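Local coordinates for protein histidinol-phosphatase (PDB 6NLR) that probably hydrolyses histidinol phosphate to histidinol in histidine biosynthesis, using a trinuclear metal centre in a PHP-family barrel, at residues 1-12 / 30-40. Numbering follows the deposited sequence.
Sequences MKRDGHTHTEFC and LDFDEYSIVEH. With CO (cobalt (II) ion), chain F; MN (manganese (II) ion), chain D.
E39 bends at chi2 (50°) after a CG set anti to the backbone N, and this curls its carboxylate back to H8 and T9. The H8 and H40 rings form an offset stack with planes 17° apart, H8 CE1 lying over one face of H40 toward its rim. Strands 3-7 and 34-40 are the parallel neighbours of a beta-alpha-beta unit, joined through helix 20-29, in the TIM-barrel-like PHP domain. H6, H8 and H40 carry the contact into the metal centre. H6 and H8 bind cobalt through NE2, with E93 and D258. H40 binds manganese, with H14 and H260. E39 is second shell: its OE2 accepts from H8 ND1 at 2.9 Å, above the carboxylate plane, and from H40 N on the same face. This fixes the H8 ring with NE2 toward cobalt. Along the strands, D4 N bonds to E34 O (2.9 Å) and S36 N to D4 O. T7 lays CG2 over the Y35 ring. At the far end K2 CE sits over one face of F32, 3.8 Å from the ring centroid, and K2 NZ reaches L30 O. R3 and E34 run side by side in a long salt bridge, E34 OE2 over a guanidinium face; their stronger partners are D117 and H89. T9 OG1 donates to the anti lone pair of E39 OE1 at 2.7 Å.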
HETATM    1  N   MSE A   1      -4.843   2.718  22.300  0.90 58.45           N
HETATM    2  CA  MSE A   1      -5.805   2.876  21.157  0.90 61.69           C
HETATM    3  C   MSE A   1      -5.595   1.715  20.193  0.90 50.17           C
HETATM    4  O   MSE A   1      -4.611   0.993  20.300  0.90 48.02           O
HETATM    5  CB  MSE A   1      -5.623   4.217  20.429  0.90 64.73           C
HETATM    6  CG  MSE A   1      -5.881   5.452  21.281  0.90 80.12           C
HETATM    7 SE   MSE A   1      -7.527   5.367  22.375  0.90104.87          SE
HETATM    8  CE  MSE A   1      -7.259   4.487  24.120  0.90 94.88           C
ATOM      9  N   LYS A   2      -6.535   1.536  19.264  1.00 41.95           N
ATOM     10  CA  LYS A   2      -6.452   0.415  18.348  1.00 38.00           C
ATOM     11  C   LYS A   2      -6.950   0.833  16.962  1.00 33.20           C
ATOM     12  O   LYS A   2      -8.161   0.909  16.738  1.00 30.08           O
ATOM     13  CB  LYS A   2      -7.203  -0.785  18.917  1.00 39.84           C
ATOM     14  CG  LYS A   2      -6.879  -2.078  18.200  1.00 41.14           C
ATOM     15  CD  LYS A   2      -7.184  -3.342  18.990  1.00 42.55           C
ATOM     16  CE  LYS A   2      -7.176  -4.532  18.055  1.00 42.62           C
ATOM     17  NZ  LYS A   2      -7.366  -5.809  18.777  1.00 43.59           N
ATOM     18  N   ARG A   3      -6.018   1.032  16.038  1.00 29.12           N
ATOM     19  CA  ARG A   3      -6.287   1.674  14.739  1.00 25.54           C
ATOM     20  C   ARG A   3      -5.829   0.755  13.605  1.00 25.46           C
ATOM     21  O   ARG A   3      -4.687   0.246  13.660  1.00 25.50           O
ATOM     22  CB  ARG A   3      -5.550   3.011  14.706  1.00 25.55           C
ATOM     23  CG  ARG A   3      -5.663   3.738  13.384  1.00 26.09           C
ATOM     24  CD  ARG A   3      -5.048   5.127  13.431  1.00 28.11           C
ATOM     25  NE  ARG A   3      -5.163   5.718  12.102  1.00 26.94           N
ATOM     26  CZ  ARG A   3      -4.425   6.724  11.647  1.00 28.92           C
ATOM     27  NH1 ARG A   3      -3.516   7.299  12.419  1.00 28.29           N
ATOM     28  NH2 ARG A   3      -4.607   7.159  10.409  1.00 30.44           N
ATOM     29  N   ASP A   4      -6.670   0.602  12.585  1.00 23.37           N
ATOM     30  CA  ASP A   4      -6.282   0.001  11.287  1.00 24.11           C
ATOM     31  C   ASP A   4      -6.280   1.138  10.260  1.00 25.01           C
ATOM     32  O   ASP A   4      -7.335   1.774  10.054  1.00 25.33           O
ATOM     33  CB  ASP A   4      -7.180  -1.192  10.939  1.00 23.49           C
ATOM     34  CG  ASP A   4      -6.702  -1.991   9.730  1.00 23.27           C
ATOM     35  OD1 ASP A   4      -5.791  -1.498   8.990  1.00 21.67           O
ATOM     36  OD2 ASP A   4      -7.255  -3.111   9.509  1.00 23.04           O
ATOM     37  N   GLY A   5      -5.122   1.398   9.658  1.00 22.52           N
ATOM     38  CA  GLY A   5      -4.951   2.497   8.697  1.00 22.26           C
ATOM     39  C   GLY A   5      -5.057   2.030   7.262  1.00 21.57           C
ATOM     40  O   GLY A   5      -4.818   2.877   6.375  1.00 25.44           O
ATOM     41  N   HIS A   6      -5.414   0.766   6.989  1.00 21.70           N
ATOM     42  CA  HIS A   6      -5.331   0.234   5.600  1.00 21.23           C
ATOM     43  C   HIS A   6      -6.333  -0.910   5.363  1.00 22.41           C
ATOM     44  O   HIS A   6      -5.997  -2.092   5.619  1.00 22.06           O
ATOM     45  CB  HIS A   6      -3.871  -0.129   5.313  1.00 22.20           C
ATOM     46  CG  HIS A   6      -3.561  -0.360   3.873  1.00 22.79           C
ATOM     47  ND1 HIS A   6      -2.269  -0.293   3.394  1.00 23.54           N
ATOM     48  CD2 HIS A   6      -4.339  -0.708   2.829  1.00 21.38           C
ATOM     49  CE1 HIS A   6      -2.270  -0.577   2.107  1.00 25.56           C
ATOM     50  NE2 HIS A   6      -3.529  -0.834   1.732  1.00 24.13           N
ATOM     51  N   THR A   7      -7.512  -0.589   4.825  1.00 21.17           N
ATOM     52  CA  THR A   7      -8.543  -1.604   4.463  1.00 21.93           C
ATOM     53  C   THR A   7      -9.168  -1.275   3.109  1.00 21.99           C
ATOM     54  O   THR A   7      -9.145  -0.086   2.684  1.00 23.43           O
ATOM     55  CB  THR A   7      -9.637  -1.720   5.531  1.00 24.50           C
ATOM     56  OG1 THR A   7     -10.489  -0.570   5.453  1.00 21.77           O
ATOM     57  CG2 THR A   7      -9.048  -1.861   6.914  1.00 24.44           C
ATOM     58  N   HIS A   8      -9.742  -2.304   2.507  1.00 22.45           N
ATOM     59  CA  HIS A   8     -10.394  -2.291   1.177  1.00 22.11           C
ATOM     60  C   HIS A   8     -11.850  -2.737   1.333  1.00 23.81           C
ATOM     61  O   HIS A   8     -12.257  -3.075   2.466  1.00 21.13           O
ATOM     62  CB  HIS A   8      -9.551  -3.136   0.205  1.00 21.83           C
ATOM     63  CG  HIS A   8      -8.202  -2.537  -0.027  1.00 22.31           C
ATOM     64  ND1 HIS A   8      -8.004  -1.505  -0.929  1.00 22.44           N
ATOM     65  CD2 HIS A   8      -7.008  -2.748   0.568  1.00 23.81           C
ATOM     66  CE1 HIS A   8      -6.727  -1.153  -0.914  1.00 23.03           C
ATOM     67  NE2 HIS A   8      -6.106  -1.876   0.027  1.00 20.98           N
ATOM     68  N   THR A   9     -12.598  -2.755   0.227  1.00 24.16           N
ATOM     69  CA  THR A   9     -14.074  -2.861   0.210  1.00 24.30           C
ATOM     70  C   THR A   9     -14.526  -3.698  -0.981  1.00 24.45           C
ATOM     71  O   THR A   9     -13.659  -4.166  -1.758  1.00 24.08           O
ATOM     72  CB  THR A   9     -14.695  -1.460   0.106  1.00 27.11           C
ATOM     73  OG1 THR A   9     -14.454  -0.917  -1.199  1.00 28.09           O
ATOM     74  CG2 THR A   9     -14.146  -0.507   1.139  1.00 27.20           C
ATOM     75  N   GLU A  10     -15.844  -3.828  -1.147  1.00 27.35           N
ATOM     76  CA  GLU A  10     -16.479  -4.458  -2.336  1.00 30.53           C
ATOM     77  C   GLU A  10     -16.162  -3.640  -3.598  1.00 30.35           C
ATOM     78  O   GLU A  10     -16.359  -4.183  -4.685  1.00 32.30           O
ATOM     79  CB  GLU A  10     -17.988  -4.655  -2.140  1.00 32.20           C
ATOM     80  CG  GLU A  10     -18.812  -3.364  -2.054  1.00 32.56           C
ATOM     81  CD  GLU A  10     -18.886  -2.677  -0.683  1.00 32.12           C
ATOM     82  OE1 GLU A  10     -18.070  -2.999   0.234  1.00 31.25           O
ATOM     83  OE2 GLU A  10     -19.725  -1.778  -0.539  1.00 30.87           O
ATOM     84  N   PHE A  11     -15.659  -2.406  -3.492  1.00 30.20           N
ATOM     85  CA  PHE A  11     -15.295  -1.571  -4.676  1.00 30.98           C
ATOM     86  C   PHE A  11     -13.936  -1.999  -5.250  1.00 34.45           C
ATOM     87  O   PHE A  11     -13.525  -1.487  -6.288  1.00 43.23           O
ATOM     88  CB  PHE A  11     -15.366  -0.081  -4.331  1.00 31.29           C
ATOM     89  CG  PHE A  11     -16.783   0.437  -4.283  1.00 33.41           C
ATOM     90  CD1 PHE A  11     -17.534   0.369  -3.118  1.00 34.70           C
ATOM     91  CD2 PHE A  11     -17.385   0.966  -5.414  1.00 35.07           C
ATOM     92  CE1 PHE A  11     -18.842   0.828  -3.084  1.00 33.50           C
ATOM     93  CE2 PHE A  11     -18.698   1.407  -5.384  1.00 34.08           C
ATOM     94  CZ  PHE A  11     -19.420   1.350  -4.218  1.00 34.07           C
ATOM     95  N   CYS A  12     -13.243  -2.921  -4.588  1.00 33.94           N
ATOM     96  CA  CYS A  12     -11.944  -3.459  -5.051  1.00 33.18           C
ATOM     97  C   CYS A  12     -12.208  -4.646  -5.978  1.00 31.95           C
ATOM     98  O   CYS A  12     -12.645  -5.692  -5.508  1.00 34.12           O
ATOM     99  CB  CYS A  12     -11.087  -3.901  -3.872  1.00 31.00           C
ATOM    100  SG  CYS A  12      -9.476  -4.499  -4.415  1.00 34.42           S
ATOM    101  N   LEU A  30     -13.417  -6.948  17.294  1.00 34.20           N
ATOM    102  CA  LEU A  30     -11.990  -7.087  17.703  1.00 35.01           C
ATOM    103  C   LEU A  30     -11.499  -5.806  18.394  1.00 34.18           C
ATOM    104  O   LEU A  30     -10.266  -5.650  18.483  1.00 33.85           O
ATOM    105  CB  LEU A  30     -11.128  -7.413  16.472  1.00 34.81           C
ATOM    106  CG  LEU A  30     -11.452  -8.737  15.785  1.00 36.86           C
ATOM    107  CD1 LEU A  30     -10.457  -9.047  14.678  1.00 34.97           C
ATOM    108  CD2 LEU A  30     -11.500  -9.875  16.806  1.00 41.60           C
ATOM    109  N   ASP A  31     -12.398  -4.897  18.787  1.00 33.65           N
ATOM    110  CA  ASP A  31     -12.072  -3.720  19.646  1.00 36.28           C
ATOM    111  C   ASP A  31     -11.238  -2.666  18.903  1.00 34.07           C
ATOM    112  O   ASP A  31     -10.529  -1.904  19.576  1.00 33.43           O
ATOM    113  CB  ASP A  31     -11.319  -4.153  20.909  1.00 41.74           C
ATOM    114  CG  ASP A  31     -12.144  -5.069  21.792  1.00 48.47           C
ATOM    115  OD1 ASP A  31     -13.310  -4.707  22.080  1.00 47.98           O
ATOM    116  OD2 ASP A  31     -11.623  -6.144  22.168  1.00 56.89           O
ATOM    117  N   PHE A  32     -11.315  -2.585  17.575  1.00 29.98           N
ATOM    118  CA  PHE A  32     -10.721  -1.434  16.849  1.00 30.24           C
ATOM    119  C   PHE A  32     -11.541  -0.202  17.238  1.00 32.98           C
ATOM    120  O   PHE A  32     -12.747  -0.355  17.323  1.00 32.94           O
ATOM    121  CB  PHE A  32     -10.670  -1.689  15.342  1.00 27.37           C
ATOM    122  CG  PHE A  32      -9.516  -2.579  14.963  1.00 27.23           C
ATOM    123  CD1 PHE A  32      -9.649  -3.958  15.012  1.00 28.47           C
ATOM    124  CD2 PHE A  32      -8.277  -2.034  14.654  1.00 28.43           C
ATOM    125  CE1 PHE A  32      -8.568  -4.778  14.726  1.00 28.84           C
ATOM    126  CE2 PHE A  32      -7.197  -2.852  14.362  1.00 28.09           C
ATOM    127  CZ  PHE A  32      -7.344  -4.222  14.392  1.00 29.37           C
ATOM    128  N   ASP A  33     -10.922   0.946  17.503  1.00 31.15           N
ATOM    129  CA  ASP A  33     -11.691   2.197  17.708  1.00 35.75           C
ATOM    130  C   ASP A  33     -11.453   3.157  16.535  1.00 32.33           C
ATOM    131  O   ASP A  33     -12.159   4.142  16.466  1.00 30.89           O
ATOM    132  CB  ASP A  33     -11.403   2.822  19.069  1.00 43.14           C
ATOM    133  CG  ASP A  33      -9.947   2.787  19.435  1.00 52.21           C
ATOM    134  OD1 ASP A  33      -9.169   3.364  18.650  1.00 56.72           O
ATOM    135  OD2 ASP A  33      -9.610   2.126  20.463  1.00 56.63           O
ATOM    136  N   GLU A  34     -10.555   2.847  15.603  1.00 28.93           N
ATOM    137  CA  GLU A  34     -10.274   3.735  14.450  1.00 27.96           C
ATOM    138  C   GLU A  34      -9.932   2.882  13.231  1.00 26.83           C
ATOM    139  O   GLU A  34      -9.202   1.887  13.376  1.00 26.77           O
ATOM    140  CB  GLU A  34      -9.158   4.693  14.815  1.00 28.92           C
ATOM    141  CG  GLU A  34      -9.026   5.835  13.857  1.00 33.00           C
ATOM    142  CD  GLU A  34      -8.104   6.937  14.347  1.00 35.13           C
ATOM    143  OE1 GLU A  34      -7.554   6.778  15.421  1.00 33.06           O
ATOM    144  OE2 GLU A  34      -7.937   7.936  13.630  1.00 41.78           O
ATOM    145  N   TYR A  35     -10.474   3.245  12.074  1.00 26.44           N
ATOM    146  CA  TYR A  35     -10.550   2.358  10.892  1.00 25.88           C
ATOM    147  C   TYR A  35     -10.568   3.221   9.633  1.00 26.71           C
ATOM    148  O   TYR A  35     -11.488   4.050   9.504  1.00 29.25           O
ATOM    149  CB  TYR A  35     -11.779   1.471  11.073  1.00 25.43           C
ATOM    150  CG  TYR A  35     -11.987   0.393  10.044  1.00 25.61           C
ATOM    151  CD1 TYR A  35     -12.585   0.690   8.830  1.00 25.76           C
ATOM    152  CD2 TYR A  35     -11.668  -0.926  10.305  1.00 26.93           C
ATOM    153  CE1 TYR A  35     -12.855  -0.291   7.898  1.00 26.59           C
ATOM    154  CE2 TYR A  35     -11.907  -1.918   9.370  1.00 28.45           C
ATOM    155  CZ  TYR A  35     -12.515  -1.603   8.167  1.00 27.10           C
ATOM    156  OH  TYR A  35     -12.802  -2.564   7.240  1.00 27.14           O
ATOM    157  N   SER A  36      -9.594   3.031   8.743  1.00 23.82           N
ATOM    158  CA  SER A  36      -9.480   3.774   7.467  1.00 24.09           C
ATOM    159  C   SER A  36      -9.850   2.860   6.296  1.00 24.70           C
ATOM    160  O   SER A  36      -9.260   1.773   6.123  1.00 22.31           O
ATOM    161  CB  SER A  36      -8.111   4.401   7.302  1.00 25.53           C
ATOM    162  OG  SER A  36      -7.924   5.458   8.231  1.00 25.97           O
ATOM    163  N   ILE A  37     -10.822   3.319   5.518  1.00 23.31           N
ATOM    164  CA  ILE A  37     -11.189   2.757   4.207  1.00 25.19           C
ATOM    165  C   ILE A  37     -10.377   3.527   3.174  1.00 26.66           C
ATOM    166  O   ILE A  37     -10.674   4.725   2.961  1.00 25.74           O
ATOM    167  CB  ILE A  37     -12.693   2.876   3.965  1.00 26.24           C
ATOM    168  CG1 ILE A  37     -13.487   2.189   5.079  1.00 27.91           C
ATOM    169  CG2 ILE A  37     -13.028   2.325   2.586  1.00 27.82           C
ATOM    170  CD1 ILE A  37     -14.935   2.593   5.113  1.00 31.08           C
ATOM    171  N   VAL A  38      -9.384   2.862   2.591  1.00 22.75           N
ATOM    172  CA  VAL A  38      -8.469   3.482   1.614  1.00 25.22           C
ATOM    173  C   VAL A  38      -8.472   2.606   0.362  1.00 24.05           C
ATOM    174  O   VAL A  38      -7.495   1.872   0.095  1.00 24.20           O
ATOM    175  CB  VAL A  38      -7.077   3.736   2.231  1.00 25.26           C
ATOM    176  CG1 VAL A  38      -7.135   4.937   3.165  1.00 26.11           C
ATOM    177  CG2 VAL A  38      -6.537   2.526   2.975  1.00 26.29           C
ATOM    178  N   GLU A  39      -9.567   2.681  -0.376  1.00 24.18           N
ATOM    179  CA  GLU A  39      -9.765   1.861  -1.586  1.00 23.49           C
ATOM    180  C   GLU A  39      -8.764   2.307  -2.661  1.00 25.66           C
ATOM    181  O   GLU A  39      -8.369   3.504  -2.684  1.00 21.57           O
ATOM    182  CB  GLU A  39     -11.207   1.969  -2.060  1.00 25.65           C
ATOM    183  CG  GLU A  39     -11.536   0.920  -3.085  1.00 27.30           C
ATOM    184  CD  GLU A  39     -11.125  -0.477  -2.629  1.00 24.89           C
ATOM    185  OE1 GLU A  39     -11.905  -1.099  -1.904  1.00 25.32           O
ATOM    186  OE2 GLU A  39     -10.009  -0.899  -2.999  1.00 25.98           O
ATOM    187  N   HIS A  40      -8.366   1.388  -3.542  1.00 22.82           N
ATOM    188  CA  HIS A  40      -7.491   1.724  -4.691  1.00 25.68           C
ATOM    189  C   HIS A  40      -8.102   2.838  -5.539  1.00 26.95           C
ATOM    190  O   HIS A  40      -9.254   2.677  -6.000  1.00 26.78           O
ATOM    191  CB  HIS A  40      -7.270   0.499  -5.554  1.00 28.88           C
ATOM    192  CG  HIS A  40      -6.559  -0.566  -4.817  1.00 27.61           C
ATOM    193  ND1 HIS A  40      -5.216  -0.466  -4.533  1.00 32.07           N
ATOM    194  CD2 HIS A  40      -6.996  -1.738  -4.319  1.00 28.92           C
ATOM    195  CE1 HIS A  40      -4.836  -1.556  -3.886  1.00 28.30           C
ATOM    196  NE2 HIS A  40      -5.915  -2.345  -3.741  1.00 29.91           N
TER
HETATM  197 CO    CO F 303      -3.910  -2.000  -0.010  1.00 22.38          CO
HETATM  198 MN    MN D 301      -5.918  -4.417  -3.212  0.83 27.66          MN
HETATM  199  O   HOH W   1      -7.386   4.504  10.700  1.00 25.96           O
HETATM  200  O   HOH W   2     -12.791  -1.607   4.659  1.00 24.82           O
HETATM  201  O   HOH W   3      -1.793  -2.379  -0.500  1.00 18.48           O